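Local coordinates for protein leucine aminopeptidase 1 (Caenorhabditis elegans, PDB 2HB6) that removes N-terminal amino acids, preferably leucine, from peptides as a zinc-dependent M17 aminopeptidase and probably serves in digestion, at residues Glu329-Asp334 and Met421-Leu426. The protein carries 1 engineered substitution. Residues are numbered along the deposited sequence; the frame is centred on the assembly and turned at random. Where two conformers were deposited one is given.
With NA (sodium ion), chain G.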
loop_
_atom_site.group_PDB
_atom_site.type_symbol
_atom_site.label_atom_id
_atom_site.label_comp_id
_atom_site.label_asym_id
_atom_site.label_seq_id
_atom_site.Cartn_x
_atom_site.Cartn_y
_atom_site.Cartn_z
ATOM N N GLU A 329 -1.118 18.166 -22.450
ATOM C CA GLU A 329 -1.893 16.998 -22.037
ATOM C C GLU A 329 -1.734 16.842 -20.523
ATOM O O GLU A 329 -0.622 16.663 -20.003
ATOM C CB GLU A 329 -1.410 15.741 -22.772
ATOM C CG GLU A 329 -2.094 14.467 -22.324
ATOM C CD GLU A 329 -1.584 13.214 -23.036
ATOM O OE1 GLU A 329 -0.541 13.252 -23.734
ATOM O OE2 GLU A 329 -2.259 12.178 -22.897
ATOM N N ILE A 330 -2.852 16.934 -19.818
ATOM C CA ILE A 330 -2.837 16.832 -18.366
ATOM C C ILE A 330 -2.925 15.350 -18.047
ATOM O O ILE A 330 -3.958 14.740 -18.263
ATOM C CB ILE A 330 -4.012 17.599 -17.720
ATOM C CG1 ILE A 330 -3.913 19.099 -18.051
ATOM C CG2 ILE A 330 -4.013 17.401 -16.182
ATOM C CD1 ILE A 330 -5.177 19.907 -17.689
ATOM N N ASN A 331 -1.829 14.762 -17.569
ATOM C CA ASN A 331 -1.885 13.371 -17.074
ATOM C C ASN A 331 -1.895 13.298 -15.549
ATOM O O ASN A 331 -1.967 12.224 -14.959
ATOM C CB ASN A 331 -0.755 12.525 -17.672
ATOM C CG ASN A 331 0.622 12.991 -17.236
ATOM O OD1 ASN A 331 0.820 14.155 -16.871
ATOM N ND2 ASN A 331 1.584 12.082 -17.273
ATOM N N ASN A 332 -1.836 14.463 -14.914
ATOM C CA ASN A 332 -1.731 14.552 -13.460
ATOM C C ASN A 332 -2.400 15.839 -12.945
ATOM O O ASN A 332 -1.829 16.923 -13.020
ATOM C CB ASN A 332 -0.251 14.502 -13.043
ATOM C CG ASN A 332 -0.050 14.422 -11.515
ATOM O OD1 ASN A 332 -0.998 14.531 -10.738
ATOM N ND2 ASN A 332 1.195 14.223 -11.093
ATOM N N THR A 333 -3.604 15.716 -12.392
ATOM C CA THR A 333 -4.310 16.889 -11.882
ATOM C C THR A 333 -3.709 17.448 -10.580
ATOM O O THR A 333 -3.976 18.594 -10.213
ATOM C CB THR A 333 -5.807 16.613 -11.659
ATOM O OG1 THR A 333 -5.948 15.620 -10.645
ATOM C CG2 THR A 333 -6.476 16.142 -12.956
ATOM N N ASP A 334 -2.908 16.637 -9.893
ATOM C CA ASP A 334 -2.108 17.102 -8.756
ATOM C C ASP A 334 -0.797 17.793 -9.183
ATOM O O ASP A 334 0.034 18.153 -8.344
ATOM C CB ASP A 334 -1.814 15.939 -7.807
ATOM C CG ASP A 334 -1.443 16.404 -6.403
ATOM O OD1 ASP A 334 -1.716 17.578 -6.060
ATOM O OD2 ASP A 334 -0.844 15.611 -5.652
ATOM N N MET A 421 3.144 18.815 -25.038
ATOM C CA MET A 421 3.812 18.219 -23.875
ATOM C C MET A 421 2.753 17.688 -22.906
ATOM O O MET A 421 1.572 18.026 -23.029
ATOM C CB MET A 421 4.718 19.244 -23.163
ATOM C CG MET A 421 3.930 20.360 -22.467
ATOM S SD MET A 421 4.835 21.906 -22.273
ATOM C CE MET A 421 4.628 22.591 -23.929
ATOM N N LYS A 422 3.182 16.826 -21.978
ATOM C CA LYS A 422 2.385 16.462 -20.799
ATOM C C LYS A 422 2.763 17.424 -19.684
ATOM O O LYS A 422 3.822 18.050 -19.741
ATOM C CB LYS A 422 2.701 15.023 -20.353
ATOM C CG LYS A 422 2.265 13.958 -21.363
ATOM C CD LYS A 422 2.386 12.536 -20.810
ATOM C CE LYS A 422 1.954 11.492 -21.854
ATOM N NZ LYS A 422 1.987 10.098 -21.275
ATOM N N ASN A 423 1.927 17.539 -18.659
ATOM C CA ASN A 423 2.286 18.376 -17.526
ATOM C C ASN A 423 3.183 17.686 -16.499
ATOM O O ASN A 423 3.827 18.353 -15.696
ATOM C CB ASN A 423 1.056 19.025 -16.873
ATOM C CG ASN A 423 0.209 18.036 -16.069
ATOM O OD1 ASN A 423 -0.067 16.921 -16.515
ATOM N ND2 ASN A 423 -0.223 18.458 -14.887
ATOM N N SER A 424 3.260 16.355 -16.551
ATOM C CA SER A 424 4.036 15.609 -15.568
ATOM C C SER A 424 4.437 14.263 -16.145
ATOM O O SER A 424 3.994 13.882 -17.235
ATOM C CB SER A 424 3.264 15.442 -14.249
ATOM O OG SER A 424 2.556 14.220 -14.207
ATOM N N ASN A 425 5.319 13.571 -15.434
ATOM C CA ASN A 425 5.687 12.205 -15.766
ATOM C C ASN A 425 5.368 11.349 -14.542
ATOM O O ASN A 425 5.830 11.632 -13.437
ATOM C CB ASN A 425 7.183 12.134 -16.133
ATOM C CG ASN A 425 7.607 10.743 -16.628
ATOM O OD1 ASN A 425 7.397 9.741 -15.946
ATOM N ND2 ASN A 425 8.207 10.685 -17.818
ATOM N N LEU A 426 4.580 10.301 -14.736
ATOM C CA LEU A 426 4.067 9.554 -13.597
ATOM C C LEU A 426 4.931 8.362 -13.237
ATOM O O LEU A 426 4.653 7.664 -12.263
ATOM C CB LEU A 426 2.627 9.107 -13.842
ATOM C CG LEU A 426 1.611 10.247 -13.870
ATOM C CD1 LEU A 426 0.255 9.676 -14.230
ATOM C CD2 LEU A 426 1.576 10.950 -12.517
HETATM NA NA NA G . -0.364 20.122 -6.578
HETATM O O HOH W 1 2.026 18.928 -5.346
#
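A short parallel bridge in the catalytic domain pairs Glu329 with Lys422, just before the loop that carries the metal-binding Asp334. Both polar backbone atoms of Glu329 bond to segment 421-426. Glu329 N donates to Met421 O (2.8 Å), and Glu329 O accepts from Asn423 N (3.0 Å). The side chains of Glu329 and Lys422 lie alongside each other and point the same way. Glu329 OE1 touches Lys422 CE at 3.6 Å, but its hydrogen bond goes to Ser416 OG.

Beyond the strands, asparagine side chains take over from backbone pairing. Asn423 uses both ends of its amide. Its OD1 accepts from Asn331 N, with a weak second bond from Asn332 N. Asn423 ND2 gives a nearly straight bond to Asn332 O (2.9 Å, 171°), which lies in the amide plane, and another to Ala335 O. Chi1 of 73° sets CG between backbone N and carbonyl carbon, turning the amide back toward 329-334.

Asn331 returns the grip. Asn331 ND2 meets Ser424 O from above the carbonyl plane (3.0 Å). Asn331 OD1 accepts weakly from Ser424 N. In one of its two conformers, Ser424 OG also reaches Asn331 OD1 (3.2 Å). The two asparagine amides stand 71° apart, and Asn331 OD1 and Asn423 OD1, both acceptors, come within 2.9 Å unbonded. With an alanine at Asn331, Ser424 O would probably lose its amide donor. Leu426 CD2 closes the end against Asn332 ND2 (3.6 Å).

The contact is buried, and amide groups satisfy much of its loop backbone. Asp334 binds the sodium ion through O and OD1, in what is by similarity a zinc site. Ser424 also packs on Arg338, a predicted active-site residue. The asparagine network therefore probably helps fix the loop that presents Asp334 to the metal.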